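Local structure of ALDH21) (Physcomitrella patens subsp. patens, 5MZ5) at residues E116-T121 with G135-T140; Q120-E125 with F190-V195; I293-V298 with L451-Y456; A343-K348 with L385-N390. The protein oxidises succinic semialdehyde to succinate with NADP(+) as cofactor, and has also been classed as a non-phosphorylating glyceraldehyde-3-phosphate dehydrogenase. All coordinates share one frame; numbering follows the deposited sequence.

Contact 1 of 4, residues E116-T121 with G135-T140; sequences EEIAQT and GEVTRT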
loop_
_atom_site.group_PDB
_atom_site.type_symbol
_atom_site.label_atom_id
_atom_site.label_comp_id
_atom_site.label_asym_id
_atom_site.label_seq_id
_atom_site.Cartn_x
_atom_site.Cartn_y
_atom_site.Cartn_z
ATOM N N GLU A 116 -23.695 26.207 -15.178
ATOM C CA GLU A 116 -24.084 26.668 -16.508
ATOM C C GLU A 116 -23.288 27.866 -16.968
ATOM O O GLU A 116 -22.853 27.885 -18.116
ATOM C CB GLU A 116 -25.602 26.916 -16.606
ATOM C CG GLU A 116 -26.112 27.054 -18.044
ATOM C CD GLU A 116 -25.795 25.922 -19.013
ATOM O OE1 GLU A 116 -25.762 26.190 -20.234
ATOM O OE2 GLU A 116 -25.601 24.769 -18.563
ATOM N N GLU A 117 -23.061 28.840 -16.067
ATOM C CA GLU A 117 -22.263 30.035 -16.349
ATOM C C GLU A 117 -20.826 29.650 -16.763
ATOM O O GLU A 117 -20.314 30.191 -17.734
ATOM C CB GLU A 117 -22.246 30.942 -15.113
ATOM C CG GLU A 117 -21.375 32.181 -15.238
ATOM C CD GLU A 117 -20.810 32.691 -13.931
ATOM O OE1 GLU A 117 -19.822 33.457 -13.985
ATOM O OE2 GLU A 117 -21.342 32.321 -12.857
ATOM N N ILE A 118 -20.198 28.699 -16.034
ATOM C CA ILE A 118 -18.845 28.207 -16.330
ATOM C C ILE A 118 -18.837 27.478 -17.682
ATOM O O ILE A 118 -17.962 27.752 -18.508
ATOM C CB ILE A 118 -18.257 27.380 -15.159
ATOM C CG1 ILE A 118 -18.055 28.271 -13.912
ATOM C CG2 ILE A 118 -16.925 26.733 -15.555
ATOM C CD1 ILE A 118 -17.943 27.493 -12.605
ATOM N N ALA A 119 -19.846 26.607 -17.928
ATOM C CA ALA A 119 -20.001 25.883 -19.197
ATOM C C ALA A 119 -20.142 26.853 -20.392
ATOM O O ALA A 119 -19.471 26.660 -21.412
ATOM C CB ALA A 119 -21.191 24.933 -19.135
ATOM N N GLN A 120 -20.970 27.903 -20.240
ATOM C CA GLN A 120 -21.184 28.920 -21.277
ATOM C C GLN A 120 -19.893 29.687 -21.599
ATOM O O GLN A 120 -19.594 29.890 -22.767
ATOM C CB GLN A 120 -22.326 29.892 -20.898
ATOM C CG GLN A 120 -23.738 29.269 -20.969
ATOM C CD GLN A 120 -24.192 28.920 -22.368
ATOM O OE1 GLN A 120 -23.863 29.598 -23.348
ATOM N NE2 GLN A 120 -24.982 27.862 -22.492
ATOM N N THR A 121 -19.118 30.059 -20.558
ATOM C CA THR A 121 -17.828 30.747 -20.664
ATOM C C THR A 121 -16.818 29.856 -21.377
ATOM O O THR A 121 -16.056 30.354 -22.199
ATOM C CB THR A 121 -17.332 31.166 -19.267
ATOM O OG1 THR A 121 -18.303 32.024 -18.670
ATOM C CG2 THR A 121 -15.991 31.880 -19.309
ATOM N N GLY A 135 -19.754 18.660 -19.879
ATOM C CA GLY A 135 -18.991 17.452 -19.556
ATOM C C GLY A 135 -17.664 17.808 -18.900
ATOM O O GLY A 135 -17.257 17.161 -17.931
ATOM N N GLU A 136 -17.008 18.886 -19.377
ATOM C CA GLU A 136 -15.743 19.380 -18.818
ATOM C C GLU A 136 -15.906 19.971 -17.400
ATOM O O GLU A 136 -14.995 19.817 -16.581
ATOM C CB GLU A 136 -15.042 20.360 -19.765
ATOM C CG GLU A 136 -13.720 20.864 -19.211
ATOM C CD GLU A 136 -12.826 21.711 -20.092
ATOM O OE1 GLU A 136 -11.792 22.185 -19.582
ATOM O OE2 GLU A 136 -13.163 21.931 -21.274
ATOM N N VAL A 137 -17.050 20.653 -17.126
ATOM C CA VAL A 137 -17.337 21.220 -15.803
ATOM C C VAL A 137 -17.590 20.062 -14.786
ATOM O O VAL A 137 -17.016 20.083 -13.705
ATOM C CB VAL A 137 -18.432 22.332 -15.809
ATOM C CG1 VAL A 137 -18.572 22.978 -14.433
ATOM C CG2 VAL A 137 -18.107 23.414 -16.853
ATOM N N THR A 138 -18.320 19.012 -15.196
ATOM C CA THR A 138 -18.586 17.811 -14.391
ATOM C C THR A 138 -17.274 17.111 -14.048
ATOM O O THR A 138 -17.092 16.672 -12.918
ATOM C CB THR A 138 -19.529 16.843 -15.165
ATOM O OG1 THR A 138 -20.734 17.527 -15.507
ATOM C CG2 THR A 138 -19.859 15.570 -14.376
ATOM N N ARG A 139 -16.382 16.969 -15.030
ATOM C CA ARG A 139 -15.104 16.312 -14.818
ATOM C C ARG A 139 -14.206 17.143 -13.893
ATOM O O ARG A 139 -13.462 16.557 -13.109
ATOM C CB ARG A 139 -14.423 16.024 -16.157
ATOM C CG ARG A 139 -15.030 14.825 -16.892
ATOM C CD ARG A 139 -14.252 14.515 -18.166
ATOM N NE ARG A 139 -12.876 14.149 -17.850
ATOM C CZ ARG A 139 -11.860 14.207 -18.700
ATOM N NH1 ARG A 139 -12.057 14.586 -19.955
ATOM N NH2 ARG A 139 -10.634 13.896 -18.298
ATOM N N THR A 140 -14.297 18.502 -13.974
ATOM C CA THR A 140 -13.560 19.446 -13.107
ATOM C C THR A 140 -14.072 19.304 -11.670
ATOM O O THR A 140 -13.268 19.330 -10.741
ATOM C CB THR A 140 -13.645 20.884 -13.633
ATOM O OG1 THR A 140 -13.086 20.913 -14.943
ATOM C CG2 THR A 140 -12.912 21.908 -12.718
#

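Contact 2 of 4, residues Q120-E125 with F190-V195; sequences QTLTME and FPLNLV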
loop_
_atom_site.group_PDB
_atom_site.type_symbol
_atom_site.label_atom_id
_atom_site.label_comp_id
_atom_site.label_asym_id
_atom_site.label_seq_id
_atom_site.Cartn_x
_atom_site.Cartn_y
_atom_site.Cartn_z
ATOM N N GLN A 120 -20.970 27.903 -20.240
ATOM C CA GLN A 120 -21.184 28.920 -21.277
ATOM C C GLN A 120 -19.893 29.687 -21.599
ATOM O O GLN A 120 -19.594 29.890 -22.767
ATOM C CB GLN A 120 -22.326 29.892 -20.898
ATOM C CG GLN A 120 -23.738 29.269 -20.969
ATOM C CD GLN A 120 -24.192 28.920 -22.368
ATOM O OE1 GLN A 120 -23.863 29.598 -23.348
ATOM N NE2 GLN A 120 -24.982 27.862 -22.492
ATOM N N THR A 121 -19.118 30.059 -20.558
ATOM C CA THR A 121 -17.828 30.747 -20.664
ATOM C C THR A 121 -16.818 29.856 -21.377
ATOM O O THR A 121 -16.056 30.354 -22.199
ATOM C CB THR A 121 -17.332 31.166 -19.267
ATOM O OG1 THR A 121 -18.303 32.024 -18.670
ATOM C CG2 THR A 121 -15.991 31.880 -19.309
ATOM N N LEU A 122 -16.812 28.546 -21.046
ATOM C CA LEU A 122 -15.956 27.532 -21.646
ATOM C C LEU A 122 -16.199 27.410 -23.129
ATOM O O LEU A 122 -15.250 27.464 -23.896
ATOM C CB LEU A 122 -16.200 26.176 -20.991
ATOM C CG LEU A 122 -15.182 25.660 -20.024
ATOM C CD1 LEU A 122 -15.618 24.304 -19.501
ATOM C CD2 LEU A 122 -13.795 25.523 -20.692
ATOM N N THR A 123 -17.465 27.239 -23.542
ATOM C CA THR A 123 -17.856 27.147 -24.953
ATOM C C THR A 123 -17.444 28.414 -25.717
ATOM O O THR A 123 -16.880 28.328 -26.807
ATOM C CB THR A 123 -19.359 26.857 -25.046
ATOM O OG1 THR A 123 -19.526 25.499 -24.685
ATOM C CG2 THR A 123 -19.933 27.083 -26.464
ATOM N N MET A 124 -17.711 29.581 -25.123
ATOM C CA MET A 124 -17.369 30.876 -25.693
ATOM C C MET A 124 -15.853 31.006 -25.979
ATOM O O MET A 124 -15.468 31.288 -27.121
ATOM C CB MET A 124 -17.905 32.000 -24.775
ATOM C CG MET A 124 -17.744 33.410 -25.324
ATOM S SD MET A 124 -16.073 34.053 -25.014
ATOM C CE MET A 124 -16.237 34.502 -23.275
ATOM N N GLU A 125 -15.003 30.810 -24.954
ATOM C CA GLU A 125 -13.565 31.007 -25.136
ATOM C C GLU A 125 -12.831 29.845 -25.823
ATOM O O GLU A 125 -11.734 30.068 -26.326
ATOM C CB GLU A 125 -12.888 31.356 -23.809
ATOM C CG GLU A 125 -12.755 30.178 -22.851
ATOM C CD GLU A 125 -11.948 30.456 -21.603
ATOM O OE1 GLU A 125 -11.304 31.524 -21.538
ATOM O OE2 GLU A 125 -11.938 29.593 -20.699
ATOM N N PHE A 190 -8.537 22.171 -22.969
ATOM C CA PHE A 190 -9.436 21.875 -21.826
ATOM C C PHE A 190 -9.044 22.929 -20.791
ATOM O O PHE A 190 -8.340 22.605 -19.828
ATOM C CB PHE A 190 -9.256 20.452 -21.262
ATOM C CG PHE A 190 -9.949 19.353 -22.032
ATOM C CD1 PHE A 190 -9.349 18.777 -23.153
ATOM C CD2 PHE A 190 -11.187 18.872 -21.624
ATOM C CE1 PHE A 190 -10.001 17.767 -23.878
ATOM C CE2 PHE A 190 -11.840 17.861 -22.348
ATOM C CZ PHE A 190 -11.239 17.311 -23.465
ATOM N N PRO A 191 -9.415 24.214 -21.015
ATOM C CA PRO A 191 -8.912 25.288 -20.138
ATOM C C PRO A 191 -9.398 25.287 -18.696
ATOM O O PRO A 191 -8.888 26.078 -17.892
ATOM C CB PRO A 191 -9.320 26.567 -20.863
ATOM C CG PRO A 191 -10.463 26.189 -21.698
ATOM C CD PRO A 191 -10.244 24.768 -22.107
ATOM N N LEU A 192 -10.351 24.419 -18.363
ATOM C CA LEU A 192 -10.795 24.305 -16.985
ATOM C C LEU A 192 -10.257 23.008 -16.367
ATOM O O LEU A 192 -9.567 23.061 -15.350
ATOM C CB LEU A 192 -12.324 24.419 -16.880
ATOM C CG LEU A 192 -12.921 24.319 -15.474
ATOM C CD1 LEU A 192 -12.619 25.562 -14.634
ATOM C CD2 LEU A 192 -14.405 24.040 -15.535
ATOM N N ASN A 193 -10.546 21.857 -17.004
ATOM C CA ASN A 193 -10.132 20.548 -16.519
ATOM C C ASN A 193 -8.619 20.371 -16.441
ATOM O O ASN A 193 -8.137 19.826 -15.453
ATOM C CB ASN A 193 -10.783 19.405 -17.321
ATOM C CG ASN A 193 -10.519 18.032 -16.717
ATOM O OD1 ASN A 193 -9.684 17.272 -17.203
ATOM N ND2 ASN A 193 -11.077 17.762 -15.561
ATOM N N LEU A 194 -7.871 20.823 -17.453
ATOM C CA LEU A 194 -6.422 20.643 -17.442
ATOM C C LEU A 194 -5.738 21.636 -16.495
ATOM O O LEU A 194 -4.611 21.378 -16.059
ATOM C CB LEU A 194 -5.802 20.594 -18.849
ATOM C CG LEU A 194 -6.197 19.308 -19.653
ATOM C CD1 LEU A 194 -5.719 19.360 -21.113
ATOM C CD2 LEU A 194 -5.691 18.035 -18.982
ATOM N N VAL A 195 -6.482 22.671 -16.051
ATOM C CA VAL A 195 -6.036 23.592 -14.995
ATOM C C VAL A 195 -6.269 22.868 -13.654
ATOM O O VAL A 195 -5.351 22.791 -12.825
ATOM C CB VAL A 195 -6.762 24.962 -15.055
ATOM C CG1 VAL A 195 -6.623 25.723 -13.732
ATOM C CG2 VAL A 195 -6.241 25.795 -16.215
#

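Contact 3 of 4, residues I293-V298 with L451-Y456; sequences IVDDYV and LNKAFY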
loop_
_atom_site.group_PDB
_atom_site.type_symbol
_atom_site.label_atom_id
_atom_site.label_comp_id
_atom_site.label_asym_id
_atom_site.label_seq_id
_atom_site.Cartn_x
_atom_site.Cartn_y
_atom_site.Cartn_z
ATOM N N ILE A 293 -7.141 -0.392 -32.250
ATOM C CA ILE A 293 -7.284 -1.677 -32.922
ATOM C C ILE A 293 -8.746 -2.133 -32.777
ATOM O O ILE A 293 -9.284 -2.112 -31.676
ATOM C CB ILE A 293 -6.310 -2.752 -32.360
ATOM C CG1 ILE A 293 -4.845 -2.389 -32.662
ATOM C CG2 ILE A 293 -6.657 -4.157 -32.918
ATOM C CD1 ILE A 293 -3.783 -3.360 -32.116
ATOM N N VAL A 294 -9.376 -2.527 -33.887
ATOM C CA VAL A 294 -10.718 -3.095 -33.897
ATOM C C VAL A 294 -10.548 -4.541 -34.381
ATOM O O VAL A 294 -10.376 -4.773 -35.571
ATOM C CB VAL A 294 -11.761 -2.270 -34.719
ATOM C CG1 VAL A 294 -13.118 -2.996 -34.804
ATOM C CG2 VAL A 294 -11.937 -0.883 -34.121
ATOM N N ASP A 295 -10.509 -5.500 -33.434
ATOM C CA ASP A 295 -10.367 -6.928 -33.750
ATOM C C ASP A 295 -11.677 -7.690 -33.548
ATOM O O ASP A 295 -11.776 -8.850 -33.918
ATOM C CB ASP A 295 -9.205 -7.568 -32.949
ATOM C CG ASP A 295 -8.614 -8.814 -33.602
ATOM O OD1 ASP A 295 -8.013 -8.692 -34.693
ATOM O OD2 ASP A 295 -8.714 -9.896 -33.005
ATOM N N ASP A 296 -12.685 -7.015 -32.983
ATOM C CA ASP A 296 -14.026 -7.524 -32.671
ATOM C C ASP A 296 -14.963 -6.337 -32.441
ATOM O O ASP A 296 -14.497 -5.205 -32.295
ATOM C CB ASP A 296 -13.998 -8.382 -31.369
ATOM C CG ASP A 296 -13.669 -9.854 -31.546
ATOM O OD1 ASP A 296 -14.329 -10.519 -32.383
ATOM O OD2 ASP A 296 -12.805 -10.358 -30.809
ATOM N N TYR A 297 -16.279 -6.602 -32.371
ATOM C CA TYR A 297 -17.304 -5.604 -32.049
ATOM C C TYR A 297 -17.692 -5.901 -30.611
ATOM O O TYR A 297 -18.111 -7.025 -30.315
ATOM C CB TYR A 297 -18.537 -5.716 -32.970
ATOM C CG TYR A 297 -18.255 -5.668 -34.454
ATOM C CD1 TYR A 297 -17.189 -4.926 -34.962
ATOM C CD2 TYR A 297 -19.102 -6.299 -35.362
ATOM C CE1 TYR A 297 -16.924 -4.886 -36.327
ATOM C CE2 TYR A 297 -18.862 -6.245 -36.734
ATOM C CZ TYR A 297 -17.774 -5.529 -37.213
ATOM O OH TYR A 297 -17.527 -5.467 -38.559
ATOM N N VAL A 298 -17.449 -4.953 -29.691
ATOM C CA VAL A 298 -17.729 -5.213 -28.275
ATOM C C VAL A 298 -18.610 -4.115 -27.639
ATOM O O VAL A 298 -18.140 -2.988 -27.514
ATOM C CB VAL A 298 -16.438 -5.481 -27.429
ATOM C CG1 VAL A 298 -16.799 -5.987 -26.026
ATOM C CG2 VAL A 298 -15.486 -6.461 -28.126
ATOM N N LEU A 451 -9.104 -12.885 -24.586
ATOM C CA LEU A 451 -8.384 -12.716 -23.327
ATOM C C LEU A 451 -6.880 -12.456 -23.545
ATOM O O LEU A 451 -6.318 -11.532 -22.959
ATOM C CB LEU A 451 -8.605 -13.985 -22.476
ATOM C CG LEU A 451 -7.753 -14.154 -21.214
ATOM C CD1 LEU A 451 -8.108 -13.112 -20.120
ATOM C CD2 LEU A 451 -7.842 -15.568 -20.716
ATOM N N ASN A 452 -6.245 -13.277 -24.385
ATOM C CA ASN A 452 -4.807 -13.177 -24.663
ATOM C C ASN A 452 -4.429 -11.954 -25.487
ATOM O O ASN A 452 -3.417 -11.328 -25.191
ATOM C CB ASN A 452 -4.297 -14.464 -25.279
ATOM C CG ASN A 452 -4.231 -15.569 -24.260
ATOM O OD1 ASN A 452 -3.827 -15.352 -23.113
ATOM N ND2 ASN A 452 -4.633 -16.774 -24.646
ATOM N N LYS A 453 -5.259 -11.566 -26.460
ATOM C CA LYS A 453 -5.022 -10.361 -27.281
ATOM C C LYS A 453 -5.107 -9.103 -26.419
ATOM O O LYS A 453 -4.296 -8.197 -26.586
ATOM C CB LYS A 453 -6.015 -10.292 -28.448
ATOM C CG LYS A 453 -5.728 -11.324 -29.519
ATOM C CD LYS A 453 -6.640 -11.186 -30.709
ATOM C CE LYS A 453 -6.248 -12.172 -31.776
ATOM N NZ LYS A 453 -7.307 -12.316 -32.809
ATOM N N ALA A 454 -6.075 -9.077 -25.465
ATOM C CA ALA A 454 -6.284 -7.974 -24.522
ATOM C C ALA A 454 -5.025 -7.753 -23.670
ATOM O O ALA A 454 -4.509 -6.630 -23.607
ATOM C CB ALA A 454 -7.491 -8.271 -23.631
ATOM N N PHE A 455 -4.501 -8.840 -23.069
ATOM C CA PHE A 455 -3.328 -8.761 -22.210
ATOM C C PHE A 455 -2.012 -8.659 -22.989
ATOM O O PHE A 455 -1.056 -8.108 -22.455
ATOM C CB PHE A 455 -3.318 -9.896 -21.167
ATOM C CG PHE A 455 -4.293 -9.551 -20.056
ATOM C CD1 PHE A 455 -5.630 -9.942 -20.133
ATOM C CD2 PHE A 455 -3.901 -8.740 -18.985
ATOM C CE1 PHE A 455 -6.540 -9.574 -19.139
ATOM C CE2 PHE A 455 -4.817 -8.377 -17.990
ATOM C CZ PHE A 455 -6.130 -8.792 -18.077
ATOM N N TYR A 456 -1.965 -9.133 -24.245
ATOM C CA TYR A 456 -0.787 -8.983 -25.114
ATOM C C TYR A 456 -0.663 -7.484 -25.423
ATOM O O TYR A 456 0.433 -6.927 -25.331
ATOM C CB TYR A 456 -0.918 -9.821 -26.417
ATOM C CG TYR A 456 0.237 -9.633 -27.382
ATOM C CD1 TYR A 456 0.272 -8.550 -28.260
ATOM C CD2 TYR A 456 1.322 -10.502 -27.377
ATOM C CE1 TYR A 456 1.357 -8.343 -29.116
ATOM C CE2 TYR A 456 2.398 -10.323 -28.252
ATOM C CZ TYR A 456 2.414 -9.234 -29.110
ATOM O OH TYR A 456 3.479 -9.035 -29.957
HETATM O O HOH W 1 -6.754 -10.991 -35.748
#

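Contact 4 of 4, residues A343-K348 with L385-N390; sequences AVKKLK and LLTGGN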
loop_
_atom_site.group_PDB
_atom_site.type_symbol
_atom_site.label_atom_id
_atom_site.label_comp_id
_atom_site.label_asym_id
_atom_site.label_seq_id
_atom_site.Cartn_x
_atom_site.Cartn_y
_atom_site.Cartn_z
ATOM N N ALA A 343 -21.672 7.207 -40.076
ATOM C CA ALA A 343 -21.832 7.903 -38.801
ATOM C C ALA A 343 -21.122 9.268 -38.764
ATOM O O ALA A 343 -21.699 10.206 -38.216
ATOM C CB ALA A 343 -21.408 7.016 -37.641
ATOM N N VAL A 344 -19.932 9.419 -39.406
ATOM C CA VAL A 344 -19.248 10.730 -39.416
ATOM C C VAL A 344 -20.042 11.733 -40.261
ATOM O O VAL A 344 -20.051 12.920 -39.922
ATOM C CB VAL A 344 -17.700 10.794 -39.714
ATOM C CG1 VAL A 344 -16.987 9.457 -39.565
ATOM C CG2 VAL A 344 -17.369 11.460 -41.041
ATOM N N LYS A 345 -20.724 11.252 -41.334
ATOM C CA LYS A 345 -21.541 12.076 -42.228
ATOM C C LYS A 345 -22.777 12.659 -41.538
ATOM O O LYS A 345 -23.320 13.659 -42.013
ATOM C CB LYS A 345 -21.925 11.295 -43.505
ATOM C CG LYS A 345 -20.778 11.246 -44.514
ATOM C CD LYS A 345 -21.020 10.225 -45.610
ATOM C CE LYS A 345 -20.766 10.787 -46.988
ATOM N NZ LYS A 345 -19.324 10.939 -47.304
ATOM N N LYS A 346 -23.178 12.073 -40.397
ATOM C CA LYS A 346 -24.337 12.491 -39.607
ATOM C C LYS A 346 -23.977 13.512 -38.527
ATOM O O LYS A 346 -24.891 14.110 -37.944
ATOM C CB LYS A 346 -25.021 11.261 -38.966
ATOM C CG LYS A 346 -25.794 10.402 -39.956
ATOM C CD LYS A 346 -26.394 9.168 -39.284
ATOM C CE LYS A 346 -27.230 8.354 -40.253
ATOM N NZ LYS A 346 -28.155 7.426 -39.551
ATOM N N LEU A 347 -22.655 13.700 -38.246
ATOM C CA LEU A 347 -22.165 14.588 -37.193
ATOM C C LEU A 347 -22.494 16.047 -37.463
ATOM O O LEU A 347 -22.139 16.566 -38.515
ATOM C CB LEU A 347 -20.664 14.394 -36.907
ATOM C CG LEU A 347 -20.205 13.015 -36.388
ATOM C CD1 LEU A 347 -18.681 12.951 -36.284
ATOM C CD2 LEU A 347 -20.870 12.659 -35.055
ATOM N N LYS A 348 -23.212 16.694 -36.531
ATOM C CA LYS A 348 -23.616 18.092 -36.679
ATOM C C LYS A 348 -22.462 19.016 -36.366
ATOM O O LYS A 348 -21.933 19.011 -35.257
ATOM C CB LYS A 348 -24.827 18.444 -35.809
ATOM C CG LYS A 348 -26.077 17.725 -36.217
ATOM C CD LYS A 348 -27.217 18.046 -35.314
ATOM C CE LYS A 348 -28.468 17.447 -35.885
ATOM N NZ LYS A 348 -29.651 17.693 -35.016
ATOM N N LEU A 385 -9.354 9.899 -49.685
ATOM C CA LEU A 385 -10.323 10.655 -48.906
ATOM C C LEU A 385 -11.686 9.957 -48.960
ATOM O O LEU A 385 -12.249 9.779 -50.046
ATOM C CB LEU A 385 -10.400 12.104 -49.423
ATOM C CG LEU A 385 -11.290 13.091 -48.647
ATOM C CD1 LEU A 385 -10.684 13.443 -47.279
ATOM C CD2 LEU A 385 -11.498 14.352 -49.452
ATOM N N LEU A 386 -12.187 9.521 -47.788
ATOM C CA LEU A 386 -13.472 8.823 -47.691
ATOM C C LEU A 386 -14.635 9.772 -47.439
ATOM O O LEU A 386 -15.747 9.508 -47.906
ATOM C CB LEU A 386 -13.443 7.696 -46.648
ATOM C CG LEU A 386 -12.391 6.599 -46.832
ATOM C CD1 LEU A 386 -12.501 5.564 -45.706
ATOM C CD2 LEU A 386 -12.485 5.932 -48.220
ATOM N N THR A 387 -14.368 10.879 -46.708
ATOM C CA THR A 387 -15.348 11.927 -46.380
ATOM C C THR A 387 -14.634 13.167 -45.821
ATOM O O THR A 387 -13.506 13.058 -45.335
ATOM C CB THR A 387 -16.420 11.372 -45.413
ATOM O OG1 THR A 387 -17.497 12.300 -45.312
ATOM C CG2 THR A 387 -15.851 11.013 -44.026
ATOM N N GLY A 388 -15.307 14.312 -45.882
ATOM C CA GLY A 388 -14.818 15.582 -45.352
ATOM C C GLY A 388 -13.607 16.156 -46.053
ATOM O O GLY A 388 -13.478 16.042 -47.274
ATOM N N GLY A 389 -12.734 16.787 -45.272
ATOM C CA GLY A 389 -11.509 17.405 -45.783
ATOM C C GLY A 389 -11.626 18.857 -46.222
ATOM O O GLY A 389 -10.627 19.448 -46.646
ATOM N N ASN A 390 -12.836 19.446 -46.142
ATOM C CA ASN A 390 -13.049 20.841 -46.535
ATOM C C ASN A 390 -13.039 21.796 -45.343
ATOM O O ASN A 390 -13.468 21.431 -44.237
ATOM C CB ASN A 390 -14.326 21.021 -47.358
ATOM C CG ASN A 390 -14.366 20.218 -48.646
ATOM O OD1 ASN A 390 -15.291 19.450 -48.891
ATOM N ND2 ASN A 390 -13.389 20.388 -49.512
#

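Contact 1 of 4, residues E116-T121 with G135-T140
Two helical segments come nearest at Ala119 and Val137, whose CA atoms lie 6.4 Å apart, and the contact is made by these two residues and Ile118. Val137 makes the contact with a single methyl, CG2. Its CG1 stands anti to the backbone N (chi1 -174°), which leaves CG2 beside that N and aimed at the other helix. There Val137 CG2 meets Ile118 CG2 at 3.8 Å and lies equally near the backbone N of Ala119, with Ala119 CB a little farther off at 4.1 Å. The small side chain of Ala119 is consistent with so close an approach. Helices 115-126 and 130-151 follow each other in the chain across a short turn, and this is buried apolar packing between consecutive helices of the aldehyde dehydrogenase fold; Phe115 and Leu122 also touch Val137. No hydrogen bond links the two segments; several polar side chains bond within their own helix. Thr121 OG1 and Thr121 N reach Glu117 O from opposite faces of its carbonyl plane, and Thr140 treats Glu136 O in the same way. Gln120 NE2 donates to Glu116 OE1 over 2.9 Å in an almost straight bond, while Glu116 OE2 links the two helices by a salt bridge with Arg134.

Contact 2 of 4, residues Q120-E125 with F190-V195
A first torsion of -105°, well off the staggered values, swings Leu122 so that its end approaches the loop at Pro191 and Leu192, and each of its methyls takes one partner. CD2 presses against the proline ring, with Leu122 CD2 to Pro191 CG at 3.5 Å. CD1 turns to the next residue, where Leu122 CD1 and Leu192 CD2 are 4.2 Å apart and the two leucine side chains cross at about a right angle. Glu125, one turn on, has CG lodged between its backbone N and carbonyl carbon (chi1 74°) and is extended beyond it. It runs past Pro191 in the opposite sense, so that Glu125 OE2 rests 3.8 Å from Pro191 CG, a contact of oxygen with ring carbon. The carboxylate finds its polar partners at the start of helix 219-229, taking Ser220 OG on OE2 and Leu219 N on OE1. Pro191 ends the Trp-Asn-Phe-Pro run familiar in aldehyde dehydrogenases, in which Trp188 binds NADP(+) and Asn189 binds succinate. The loop thus passes into helix 193-205 with helix 115-126 packed against it, helix 219-229 bound to Glu125, and Thr140 of helix 130-151 touching Leu192.

Contact 3 of 4, residues I293-V298 with L451-Y456
Asp295 and Lys453 meet at about a right angle, the short acid reaching from the end of strand 290-294 and the long base from the first turn of helix 451-460. Lys453 is extended beyond CG and spans the 9.1 Å between the CA atoms of the two residues. Its NZ donates to Asp295 OD2 over 2.8 Å, arriving on the syn side and 17° out of the carboxylate plane. Carbons of the lysine also border this oxygen, Lys453 CD lying 3.4 Å from Asp295 OD2. Asp295 places CG anti to the backbone N (chi1 -156°), turning its carboxylate toward the helix. The second oxygen has other partners: Tyr425 OH, and a water that gives a hydrogen to Asp295 OD1 at 2.8 Å and accepts one from Lys453 NZ at 3.3 Å, closing a small ring beside the direct bridge. Strand 290-294 pairs in parallel with 443-447, the strand just ahead of the helix, so the bridge ties that helix to the strand next door. With an alanine here in place of Asp295, Lys453 NZ would probably lose the carboxylate it touches, and Tyr425 OH this acceptor. Lys453 also packs on Leu515 of the fourth subunit. With one oxygen on the ammonium and the other on a hydroxyl and a water, the buried carboxylate is likely to stay ionised.

Contact 4 of 4, residues A343-K348 with L385-N390
Lys345 NZ donates to Thr387 OG1 over 3.0 Å, the one hydrogen bond between segments 343-348 and 385-390. The lysine does not reach straight out: its chain bends at chi3 (132°) and chi4 (75°) and curls past the threonine, so that its carbons as well as its nitrogen lie near the hydroxyl. Lys345 CG is 3.5 Å from Thr387 OG1, and CD and CE follow a little farther off. The two side chains run by each other in opposite directions. On the threonine, with OG1 anti to the backbone N (chi1 -169°), CG2 falls between N and the carbonyl carbon and meets Val344. There Thr387 CG2 and Val344 CG2 are only 3.4 Å apart, tighter than ordinary van der Waals contact; as Val344 is also modelled nearly eclipsed, the exact fit is doubtful. Val400 of strand 395-402, the antiparallel partner of strand 384-387, touches both Val344 and Thr387, while Phe313 and Ile309 of helix 301-313 also meet Val344. The contact thus packs the last part of helix 333-345 against strand 384-387, at the margin of the mixed sheet. A glycine at Thr387 would probably leave Lys345 NZ without this acceptor and open a gap beside Val344 CG2. The lysine is solvent-exposed and touches a crystal neighbour, so its curl may owe something to the lattice. Because the hydroxyl is neutral, the bond brings the ammonium no counter-charge and is likely to be a modest tie, lying beside the methyl contact of buried Val344.

In the fold
Contacts 1 and 2 are buried and adjoining, with centres about 7 Å apart; both use helix 115-126, and Glu136 OE1 of the first probably bonds to Leu192 N and Asn193 N of the second. Their touch is almost wholly apolar. The second lies close to residues that bind NADP(+) and succinate, while segment 135-140 of contact 1 carries the succinate-binding Arg139, apart from the touching residues. Contacts 3 and 4 lie farther out, each about 27 Å from the centre of the chain, and are only partly buried. Both join helices to the same mixed sheet, contact 4 nested in the loop that contact 3 closes. Here the chemistry turns polar: an ion pair with a water, and a lysine-hydroxyl bond beside methyls.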